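Nigritoxine (Vibrio nigripulchritudo, PDB 5M41) is a bacterial toxin of new fold, active against crustaceans and insects. Local coordinates at residues I323-A334 against T365-L376; Y275-W286 against R436-S445. All coordinates share one frame; numbering follows the deposited sequence.

Contact 1: residues I323-A334 against T365-L376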
loop_
_atom_site.group_PDB
_atom_site.type_symbol
_atom_site.label_atom_id
_atom_site.label_comp_id
_atom_site.label_asym_id
_atom_site.label_seq_id
_atom_site.Cartn_x
_atom_site.Cartn_y
_atom_site.Cartn_z
ATOM N N ILE A 323 14.462 -6.997 -14.173
ATOM C CA ILE A 323 13.990 -5.625 -14.277
ATOM C C ILE A 323 15.092 -4.786 -14.925
ATOM O O ILE A 323 16.260 -4.960 -14.594
ATOM C CB ILE A 323 13.646 -5.085 -12.851
ATOM C CG1 ILE A 323 12.458 -5.839 -12.241
ATOM C CG2 ILE A 323 13.379 -3.593 -12.849
ATOM C CD1 ILE A 323 11.166 -5.752 -13.031
ATOM N N ASP A 324 14.721 -3.912 -15.862
ATOM C CA ASP A 324 15.644 -2.924 -16.465
ATOM C C ASP A 324 15.613 -1.576 -15.733
ATOM O O ASP A 324 14.567 -1.189 -15.220
ATOM C CB ASP A 324 15.300 -2.714 -17.933
ATOM C CG ASP A 324 15.635 -3.928 -18.788
ATOM O OD1 ASP A 324 16.332 -4.848 -18.295
ATOM O OD2 ASP A 324 15.204 -3.957 -19.960
ATOM N N PRO A 325 16.762 -0.863 -15.673
ATOM C CA PRO A 325 16.844 0.406 -14.950
ATOM C C PRO A 325 15.676 1.356 -15.195
ATOM O O PRO A 325 15.208 1.984 -14.245
ATOM C CB PRO A 325 18.138 1.014 -15.470
ATOM C CG PRO A 325 19.014 -0.179 -15.727
ATOM C CD PRO A 325 18.102 -1.320 -16.103
ATOM N N LEU A 326 15.201 1.442 -16.437
ATOM C CA LEU A 326 14.148 2.404 -16.791
ATOM C C LEU A 326 12.706 1.886 -16.716
ATOM O O LEU A 326 11.772 2.659 -16.891
ATOM C CB LEU A 326 14.424 3.023 -18.171
ATOM C CG LEU A 326 15.731 3.808 -18.335
ATOM C CD1 LEU A 326 15.959 4.204 -19.795
ATOM C CD2 LEU A 326 15.755 5.043 -17.447
ATOM N N ASP A 327 12.536 0.587 -16.465
ATOM C CA ASP A 327 11.222 -0.019 -16.252
ATOM C C ASP A 327 10.548 0.578 -15.035
ATOM O O ASP A 327 11.189 0.713 -13.973
ATOM C CB ASP A 327 11.360 -1.526 -15.967
ATOM C CG ASP A 327 11.653 -2.350 -17.206
ATOM O OD1 ASP A 327 11.316 -1.895 -18.307
ATOM O OD2 ASP A 327 12.198 -3.473 -17.056
ATOM N N VAL A 328 9.255 0.876 -15.162
ATOM C CA VAL A 328 8.473 1.349 -14.033
ATOM C C VAL A 328 8.040 0.157 -13.191
ATOM O O VAL A 328 7.514 -0.832 -13.701
ATOM C CB VAL A 328 7.256 2.189 -14.490
ATOM C CG1 VAL A 328 6.340 2.496 -13.310
ATOM C CG2 VAL A 328 7.726 3.509 -15.123
ATOM N N ILE A 329 8.294 0.233 -11.895
ATOM C CA ILE A 329 7.983 -0.843 -10.994
ATOM C C ILE A 329 7.186 -0.302 -9.805
ATOM O O ILE A 329 7.236 0.894 -9.503
ATOM C CB ILE A 329 9.247 -1.612 -10.525
ATOM C CG1 ILE A 329 10.220 -0.714 -9.778
ATOM C CG2 ILE A 329 9.975 -2.269 -11.709
ATOM C CD1 ILE A 329 11.242 -1.500 -8.964
ATOM N N SER A 330 6.428 -1.181 -9.171
ATOM C CA SER A 330 5.770 -0.868 -7.933
ATOM C C SER A 330 6.470 -1.723 -6.889
ATOM O O SER A 330 6.435 -2.962 -6.973
ATOM C CB SER A 330 4.294 -1.237 -8.011
ATOM O OG SER A 330 3.687 -1.174 -6.726
ATOM N N LEU A 331 7.144 -1.080 -5.941
ATOM C CA LEU A 331 7.629 -1.806 -4.788
ATOM C C LEU A 331 6.534 -1.739 -3.729
ATOM O O LEU A 331 6.289 -0.676 -3.131
ATOM C CB LEU A 331 8.967 -1.245 -4.291
ATOM C CG LEU A 331 9.464 -1.575 -2.875
ATOM C CD1 LEU A 331 9.683 -3.063 -2.663
ATOM C CD2 LEU A 331 10.752 -0.819 -2.609
ATOM N N SER A 332 5.865 -2.866 -3.516
ATOM C CA SER A 332 4.775 -2.950 -2.550
ATOM C C SER A 332 5.315 -3.331 -1.195
ATOM O O SER A 332 6.059 -4.287 -1.082
ATOM C CB SER A 332 3.743 -4.014 -2.962
ATOM O OG SER A 332 2.998 -3.604 -4.097
ATOM N N LEU A 333 4.929 -2.582 -0.171
ATOM C CA LEU A 333 5.208 -2.961 1.192
ATOM C C LEU A 333 3.844 -3.158 1.811
ATOM O O LEU A 333 3.102 -2.190 2.055
ATOM C CB LEU A 333 6.020 -1.873 1.881
ATOM C CG LEU A 333 7.380 -1.585 1.229
ATOM C CD1 LEU A 333 7.955 -0.290 1.765
ATOM C CD2 LEU A 333 8.351 -2.739 1.465
ATOM N N ALA A 334 3.492 -4.424 2.005
ATOM C CA ALA A 334 2.147 -4.802 2.408
ATOM C C ALA A 334 2.201 -5.452 3.760
ATOM O O ALA A 334 2.941 -6.407 3.955
ATOM C CB ALA A 334 1.539 -5.761 1.398
ATOM N N THR A 365 -3.858 -1.827 3.211
ATOM C CA THR A 365 -2.920 -2.819 3.720
ATOM C C THR A 365 -1.461 -2.372 3.698
ATOM O O THR A 365 -0.584 -3.119 4.127
ATOM C CB THR A 365 -3.017 -4.117 2.911
ATOM O OG1 THR A 365 -2.885 -3.795 1.528
ATOM C CG2 THR A 365 -4.375 -4.838 3.151
ATOM N N GLY A 366 -1.174 -1.169 3.206
ATOM C CA GLY A 366 0.227 -0.785 3.032
ATOM C C GLY A 366 0.482 0.325 2.031
ATOM O O GLY A 366 -0.427 1.106 1.714
ATOM N N VAL A 367 1.719 0.405 1.538
ATOM C CA VAL A 367 2.073 1.412 0.552
ATOM C C VAL A 367 2.799 0.796 -0.634
ATOM O O VAL A 367 3.464 -0.230 -0.505
ATOM C CB VAL A 367 2.935 2.573 1.127
ATOM C CG1 VAL A 367 2.270 3.144 2.376
ATOM C CG2 VAL A 367 4.339 2.088 1.459
ATOM N N ASP A 368 2.641 1.427 -1.794
ATOM C CA ASP A 368 3.441 1.080 -2.958
ATOM C C ASP A 368 4.315 2.284 -3.323
ATOM O O ASP A 368 3.832 3.412 -3.383
ATOM C CB ASP A 368 2.541 0.772 -4.146
ATOM C CG ASP A 368 1.547 -0.359 -3.868
ATOM O OD1 ASP A 368 1.917 -1.405 -3.265
ATOM O OD2 ASP A 368 0.377 -0.208 -4.303
ATOM N N ILE A 369 5.580 2.026 -3.593
ATOM C CA ILE A 369 6.512 3.050 -4.054
ATOM C C ILE A 369 6.723 2.811 -5.548
ATOM O O ILE A 369 7.209 1.741 -5.951
ATOM C CB ILE A 369 7.839 2.979 -3.266
ATOM C CG1 ILE A 369 7.560 3.122 -1.749
ATOM C CG2 ILE A 369 8.812 4.055 -3.775
ATOM C CD1 ILE A 369 8.696 2.696 -0.818
ATOM N N VAL A 370 6.285 3.764 -6.367
ATOM C CA VAL A 370 6.251 3.583 -7.844
ATOM C C VAL A 370 7.195 4.568 -8.559
ATOM O O VAL A 370 7.136 5.765 -8.330
ATOM C CB VAL A 370 4.818 3.749 -8.385
ATOM C CG1 VAL A 370 4.783 3.686 -9.922
ATOM C CG2 VAL A 370 3.900 2.679 -7.786
ATOM N N GLY A 371 8.082 4.045 -9.390
ATOM C CA GLY A 371 8.971 4.844 -10.227
ATOM C C GLY A 371 9.823 3.878 -11.020
ATOM O O GLY A 371 9.599 2.671 -10.956
ATOM N N SER A 372 10.821 4.372 -11.749
ATOM C CA SER A 372 11.683 3.441 -12.452
ATOM C C SER A 372 12.515 2.682 -11.424
ATOM O O SER A 372 12.762 3.200 -10.330
ATOM C CB SER A 372 12.573 4.157 -13.473
ATOM O OG SER A 372 13.747 4.638 -12.856
ATOM N N SER A 373 12.952 1.458 -11.753
ATOM C CA SER A 373 13.768 0.714 -10.797
ATOM C C SER A 373 15.009 1.503 -10.365
ATOM O O SER A 373 15.347 1.534 -9.172
ATOM C CB SER A 373 14.138 -0.683 -11.296
ATOM O OG SER A 373 14.757 -0.629 -12.543
ATOM N N ARG A 374 15.643 2.195 -11.312
ATOM C CA ARG A 374 16.781 3.030 -10.976
ATOM C C ARG A 374 16.407 4.147 -9.994
ATOM O O ARG A 374 17.194 4.448 -9.106
ATOM C CB ARG A 374 17.430 3.617 -12.228
ATOM C CG ARG A 374 18.512 4.630 -11.895
ATOM C CD ARG A 374 18.975 5.420 -13.120
ATOM N NE ARG A 374 17.943 6.313 -13.661
ATOM C CZ ARG A 374 17.948 6.753 -14.919
ATOM N NH1 ARG A 374 18.910 6.370 -15.729
ATOM N NH2 ARG A 374 16.994 7.555 -15.366
ATOM N N ASP A 375 15.229 4.755 -10.162
ATOM C CA ASP A 375 14.746 5.787 -9.237
ATOM C C ASP A 375 14.593 5.237 -7.827
ATOM O O ASP A 375 14.894 5.923 -6.857
ATOM C CB ASP A 375 13.378 6.341 -9.661
ATOM C CG ASP A 375 13.403 7.028 -11.023
ATOM O OD1 ASP A 375 14.449 7.583 -11.405
ATOM O OD2 ASP A 375 12.345 7.039 -11.698
ATOM N N LEU A 376 14.098 4.003 -7.709
ATOM C CA LEU A 376 13.957 3.394 -6.395
ATOM C C LEU A 376 15.324 3.150 -5.725
ATOM O O LEU A 376 15.467 3.420 -4.528
ATOM C CB LEU A 376 13.097 2.126 -6.458
ATOM C CG LEU A 376 11.602 2.443 -6.253
ATOM C CD1 LEU A 376 11.058 3.538 -7.170
ATOM C CD2 LEU A 376 10.727 1.207 -6.285
HETATM O O HOH W 1 1.173 -0.152 -6.902
#

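Contact 2: residues Y275-W286 against R436-S445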
loop_
_atom_site.group_PDB
_atom_site.type_symbol
_atom_site.label_atom_id
_atom_site.label_comp_id
_atom_site.label_asym_id
_atom_site.label_seq_id
_atom_site.Cartn_x
_atom_site.Cartn_y
_atom_site.Cartn_z
ATOM N N TYR A 275 -10.336 3.639 -6.124
ATOM C CA TYR A 275 -10.703 2.412 -6.832
ATOM C C TYR A 275 -11.382 1.336 -5.986
ATOM O O TYR A 275 -11.128 1.229 -4.783
ATOM C CB TYR A 275 -9.478 1.819 -7.533
ATOM C CG TYR A 275 -8.934 2.714 -8.626
ATOM C CD1 TYR A 275 -9.624 2.865 -9.828
ATOM C CD2 TYR A 275 -7.738 3.418 -8.449
ATOM C CE1 TYR A 275 -9.144 3.692 -10.828
ATOM C CE2 TYR A 275 -7.248 4.256 -9.445
ATOM C CZ TYR A 275 -7.952 4.387 -10.628
ATOM O OH TYR A 275 -7.481 5.194 -11.623
ATOM N N SER A 276 -12.245 0.550 -6.633
ATOM C CA SER A 276 -12.768 -0.688 -6.052
ATOM C C SER A 276 -12.020 -1.876 -6.645
ATOM O O SER A 276 -11.326 -1.741 -7.658
ATOM C CB SER A 276 -14.265 -0.838 -6.314
ATOM O OG SER A 276 -14.496 -1.327 -7.624
ATOM N N GLN A 277 -12.184 -3.037 -6.021
ATOM C CA GLN A 277 -11.459 -4.244 -6.418
ATOM C C GLN A 277 -11.734 -4.725 -7.848
ATOM O O GLN A 277 -10.818 -5.202 -8.518
ATOM C CB GLN A 277 -11.702 -5.370 -5.415
ATOM C CG GLN A 277 -10.961 -5.190 -4.097
ATOM C CD GLN A 277 -11.492 -6.099 -3.003
ATOM O OE1 GLN A 277 -11.840 -5.638 -1.912
ATOM N NE2 GLN A 277 -11.567 -7.399 -3.291
ATOM N N GLU A 278 -12.971 -4.604 -8.321
ATOM C CA GLU A 278 -13.276 -5.030 -9.694
ATOM C C GLU A 278 -12.618 -4.113 -10.733
ATOM O O GLU A 278 -12.011 -4.600 -11.692
ATOM C CB GLU A 278 -14.783 -5.156 -9.947
ATOM C CG GLU A 278 -15.106 -5.965 -11.201
ATOM C CD GLU A 278 -16.594 -6.120 -11.464
ATOM O OE1 GLU A 278 -17.346 -6.423 -10.511
ATOM O OE2 GLU A 278 -17.010 -5.956 -12.633
ATOM N N GLN A 279 -12.741 -2.798 -10.525
ATOM C CA GLN A 279 -12.073 -1.782 -11.351
ATOM C C GLN A 279 -10.555 -2.002 -11.391
ATOM O O GLN A 279 -9.969 -2.036 -12.469
ATOM C CB GLN A 279 -12.383 -0.374 -10.836
ATOM C CG GLN A 279 -13.864 -0.035 -10.748
ATOM C CD GLN A 279 -14.124 1.248 -9.974
ATOM O OE1 GLN A 279 -13.770 1.365 -8.796
ATOM N NE2 GLN A 279 -14.750 2.217 -10.634
ATOM N N ALA A 280 -9.934 -2.173 -10.221
ATOM C CA ALA A 280 -8.495 -2.456 -10.137
ATOM C C ALA A 280 -8.111 -3.719 -10.926
ATOM O O ALA A 280 -7.320 -3.646 -11.883
ATOM C CB ALA A 280 -8.037 -2.552 -8.684
ATOM N N GLU A 281 -8.695 -4.864 -10.549
ATOM C CA GLU A 281 -8.365 -6.135 -11.189
ATOM C C GLU A 281 -8.780 -6.121 -12.675
ATOM O O GLU A 281 -8.196 -6.842 -13.487
ATOM C CB GLU A 281 -8.933 -7.341 -10.397
ATOM C CG GLU A 281 -8.507 -7.419 -8.915
ATOM C CD GLU A 281 -7.642 -8.637 -8.538
ATOM O OE1 GLU A 281 -6.812 -9.075 -9.371
ATOM O OE2 GLU A 281 -7.775 -9.152 -7.389
ATOM N N ASN A 282 -9.751 -5.278 -13.034
ATOM C CA ASN A 282 -10.044 -5.000 -14.449
ATOM C C ASN A 282 -8.980 -4.149 -15.142
ATOM O O ASN A 282 -8.681 -4.362 -16.326
ATOM C CB ASN A 282 -11.413 -4.323 -14.626
ATOM C CG ASN A 282 -12.489 -5.281 -15.122
ATOM O OD1 ASN A 282 -12.442 -6.486 -14.863
ATOM N ND2 ASN A 282 -13.468 -4.741 -15.838
ATOM N N ILE A 283 -8.436 -3.168 -14.415
ATOM C CA ILE A 283 -7.353 -2.340 -14.932
ATOM C C ILE A 283 -6.115 -3.220 -15.149
ATOM O O ILE A 283 -5.433 -3.088 -16.171
ATOM C CB ILE A 283 -7.038 -1.117 -14.013
ATOM C CG1 ILE A 283 -8.261 -0.192 -13.832
ATOM C CG2 ILE A 283 -5.848 -0.327 -14.537
ATOM C CD1 ILE A 283 -8.883 0.335 -15.116
ATOM N N GLY A 284 -5.845 -4.124 -14.202
ATOM C CA GLY A 284 -4.679 -5.017 -14.279
ATOM C C GLY A 284 -3.384 -4.243 -14.490
ATOM O O GLY A 284 -2.644 -4.466 -15.468
ATOM N N ALA A 285 -3.110 -3.320 -13.577
ATOM C CA ALA A 285 -1.966 -2.405 -13.750
ATOM C C ALA A 285 -0.598 -3.087 -13.570
ATOM O O ALA A 285 0.383 -2.716 -14.245
ATOM C CB ALA A 285 -2.109 -1.189 -12.824
ATOM N N TRP A 286 -0.553 -4.100 -12.700
ATOM C CA TRP A 286 0.707 -4.670 -12.213
ATOM C C TRP A 286 0.890 -6.142 -12.494
ATOM O O TRP A 286 -0.053 -6.919 -12.385
ATOM C CB TRP A 286 0.829 -4.393 -10.716
ATOM C CG TRP A 286 0.819 -2.901 -10.433
ATOM C CD1 TRP A 286 -0.185 -2.150 -9.839
ATOM C CD2 TRP A 286 1.858 -1.919 -10.805
ATOM N NE1 TRP A 286 0.168 -0.828 -9.762
ATOM C CE2 TRP A 286 1.380 -0.621 -10.331
ATOM C CE3 TRP A 286 3.107 -1.999 -11.417
ATOM C CZ2 TRP A 286 2.125 0.540 -10.500
ATOM C CZ3 TRP A 286 3.853 -0.827 -11.578
ATOM C CH2 TRP A 286 3.375 0.415 -11.129
ATOM N N ARG A 436 -5.174 9.185 -14.997
ATOM C CA ARG A 436 -5.774 8.656 -13.767
ATOM C C ARG A 436 -4.686 8.139 -12.826
ATOM O O ARG A 436 -3.653 7.676 -13.289
ATOM C CB ARG A 436 -6.715 7.480 -14.085
ATOM C CG ARG A 436 -7.781 7.750 -15.135
ATOM C CD ARG A 436 -8.797 6.620 -15.192
ATOM N NE ARG A 436 -10.146 7.115 -15.461
ATOM C CZ ARG A 436 -11.237 6.360 -15.441
ATOM N NH1 ARG A 436 -11.145 5.064 -15.168
ATOM N NH2 ARG A 436 -12.420 6.898 -15.697
ATOM N N PRO A 437 -4.934 8.166 -11.508
ATOM C CA PRO A 437 -3.976 7.504 -10.641
ATOM C C PRO A 437 -3.867 5.986 -10.909
ATOM O O PRO A 437 -4.854 5.336 -11.249
ATOM C CB PRO A 437 -4.516 7.781 -9.229
ATOM C CG PRO A 437 -5.946 8.166 -9.435
ATOM C CD PRO A 437 -5.952 8.906 -10.737
ATOM N N ILE A 438 -2.669 5.438 -10.776
ATOM C CA ILE A 438 -2.495 3.993 -10.886
ATOM C C ILE A 438 -3.062 3.303 -9.637
ATOM O O ILE A 438 -2.759 3.700 -8.517
ATOM C CB ILE A 438 -1.026 3.559 -11.136
ATOM C CG1 ILE A 438 -0.355 4.504 -12.163
ATOM C CG2 ILE A 438 -1.010 2.098 -11.633
ATOM C CD1 ILE A 438 1.031 4.065 -12.630
ATOM N N PRO A 439 -3.914 2.277 -9.834
ATOM C CA PRO A 439 -4.414 1.486 -8.710
ATOM C C PRO A 439 -3.276 0.803 -7.949
ATOM O O PRO A 439 -2.191 0.575 -8.498
ATOM C CB PRO A 439 -5.304 0.417 -9.382
ATOM C CG PRO A 439 -5.676 1.009 -10.697
ATOM C CD PRO A 439 -4.504 1.864 -11.115
ATOM N N THR A 440 -3.529 0.484 -6.692
ATOM C CA THR A 440 -2.559 -0.242 -5.900
ATOM C C THR A 440 -2.360 -1.659 -6.448
ATOM O O THR A 440 -3.252 -2.240 -7.055
ATOM C CB THR A 440 -2.949 -0.303 -4.414
ATOM O OG1 THR A 440 -1.914 -0.992 -3.695
ATOM C CG2 THR A 440 -4.311 -1.015 -4.220
ATOM N N ALA A 441 -1.151 -2.175 -6.289
ATOM C CA ALA A 441 -0.893 -3.558 -6.616
ATOM C C ALA A 441 -1.428 -4.478 -5.522
ATOM O O ALA A 441 -1.586 -5.667 -5.772
ATOM C CB ALA A 441 0.588 -3.784 -6.803
ATOM N N GLN A 442 -1.707 -3.938 -4.327
ATOM C CA GLN A 442 -2.137 -4.766 -3.167
ATOM C C GLN A 442 -3.613 -5.168 -3.277
ATOM O O GLN A 442 -4.466 -4.706 -2.528
ATOM C CB GLN A 442 -1.825 -4.044 -1.857
ATOM C CG GLN A 442 -0.321 -3.785 -1.748
ATOM C CD GLN A 442 0.119 -3.097 -0.474
ATOM O OE1 GLN A 442 -0.495 -3.253 0.597
ATOM N NE2 GLN A 442 1.208 -2.352 -0.570
ATOM N N THR A 443 -3.903 -5.994 -4.274
ATOM C CA THR A 443 -5.250 -6.452 -4.522
ATOM C C THR A 443 -5.544 -7.727 -3.715
ATOM O O THR A 443 -4.670 -8.290 -3.009
ATOM C CB THR A 443 -5.426 -6.805 -6.005
ATOM O OG1 THR A 443 -4.466 -7.804 -6.343
ATOM C CG2 THR A 443 -5.231 -5.564 -6.931
ATOM N N LYS A 444 -6.789 -8.182 -3.841
ATOM C CA LYS A 444 -7.231 -9.465 -3.310
ATOM C C LYS A 444 -6.302 -10.587 -3.764
ATOM O O LYS A 444 -5.790 -11.330 -2.944
ATOM C CB LYS A 444 -8.663 -9.736 -3.775
ATOM C CG LYS A 444 -9.373 -10.883 -3.063
ATOM C CD LYS A 444 -10.560 -11.363 -3.902
ATOM C CE LYS A 444 -11.706 -11.874 -3.041
ATOM N NZ LYS A 444 -11.238 -12.809 -1.982
ATOM N N SER A 445 -6.060 -10.701 -5.061
ATOM C CA SER A 445 -5.297 -11.836 -5.558
ATOM C C SER A 445 -3.816 -11.753 -5.150
ATOM O O SER A 445 -3.194 -12.778 -4.859
ATOM C CB SER A 445 -5.456 -11.968 -7.063
ATOM O OG SER A 445 -5.093 -10.752 -7.676
#

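Contact 1: residues I323-A334 against T365-L376
Leu376 lays its CD2 methyl against Leu331 CB at 3.6 Å and also reaches Ile329 CD1. Ile329 can meet it because CG1 sits between the backbone N and the carbonyl carbon (chi1 61°), which swings CD1 toward the start of helix 373-382. On the same face Leu333 CD1 touches Ile369 CD1, and helix 386-396 covers Leu333 and Val367. The opposite face carries Ser330, Ser332 and Asp368 beside Val370. Ser332 OG donates to Asp368 OD1 at 2.6 Å, coming from above the carboxylate plane. A water lies 2.7 Å from Ser330 OG and makes a weak bond to Asp368 OD2. Asp368 OD2 also bonds Thr440 OG1 and Ala441 N, and OD1 bonds Gln442 NE2, which probably offsets the burial of the carboxylate. The strands 328-334 and 366-370 pair antiparallel in a sheet where strand 340-348 flanks 328-336 on its other side. Leu331 N bonds Ile369 O at 2.8 Å. Gly366 CA lies close to Leu333 O, at backbone angles (phi 158°, psi -159°) only glycine takes easily. Past Gly371 the segment 365-376 turns a corner into the helix, which opens with a capping box of Ser372 and Asp375. There the turn Asp324-Asp327 receives it. Ser373 OG donates to Asp324 O at 2.7 Å, on the opposite face of that carbonyl from Asp327 N. Arg374 N bonds Pro325 O. Leu326 CD2 lies over one face of the Arg374 guanidinium, which bonds Gly19 O and Arg245 O.

Contact 2: residues Y275-W286 against R436-S445
The backbone of 436-445 leaves strand 435-437, runs extended through 437-440 and then turns; its CA atoms come within 5.9 Å of the other segment at Ala280-Pro439 and again at Trp286-Ala441. Pro439 fits between Tyr275, Ala280 and Ile283. Its CG sits over one face of the Tyr275 ring in a CH-pi contact, 3.9 Å from the centroid and 15° off the normal. Pro439 CB meets Ala280 CB, and Ile283 CG2 packs on Pro439 CG from the helix. Tyr275 has CG anti to its carbonyl carbon (chi1 -65°), which lays the ring along 437-439 and brings OH to Pro437 O. That hydrogen bond is 2.7 Å long and lies in the carbonyl plane. Trp286, at the start of strand 286-288, holds the same segment from beyond the helix. Its NE1 donates to Pro439 O at 3.0 Å, with the oxygen only 2° out of the indole plane. Ile438 CG2 packs against Trp286 CZ2 and also touches Ala285 CB. Ala441 CB lies 3.5 Å from Trp286 CD1. The contact joins a short helix to the link between the three-stranded sheet that ends in 435-437 and helix 444-457. Within that link Thr440 OG1 accepts from Gln442 N in an ST turn, and Gln442 centres an inverse gamma turn. Thr443 is the N-cap of helix 444-457 and its OG1 accepts from Phe446 N. Glu281 bends at chi2 to reach this helix start. Its OE1 takes the Ser445 hydroxyl at 2.9 Å on the syn lone pair, and OE2 takes Ser445 N at 3.3 Å. The N-terminal end of helix 444-457 probably also favours the Glu281 carboxylate. Beside it, the poorly ordered Gln277 side chain crosses that of Lys444 at about a right angle, NE2 near CB.

How the contacts relate
Contact 1 and contact 2 adjoin, with centres about 15 Å apart. In sequence, both segments of contact 1 fall between the two segments of contact 2. The turns at 440-442 join them. Thr440 OG1 lies 2.5 Å from Asp368 OD2, a probable hydrogen bond, and Gln442 OE1 lies 2.6 Å from Thr365 OG1, another probable one. Trp286 adds a second tie, since its side chain touches Ser330 on strand 328-336. The link before helix 444-457 therefore packs on helix 277-283 and also bonds to the face that carries Asp368. The magnesium ion site, at Val189, Glu192 and Asp195, involves no residue of either contact.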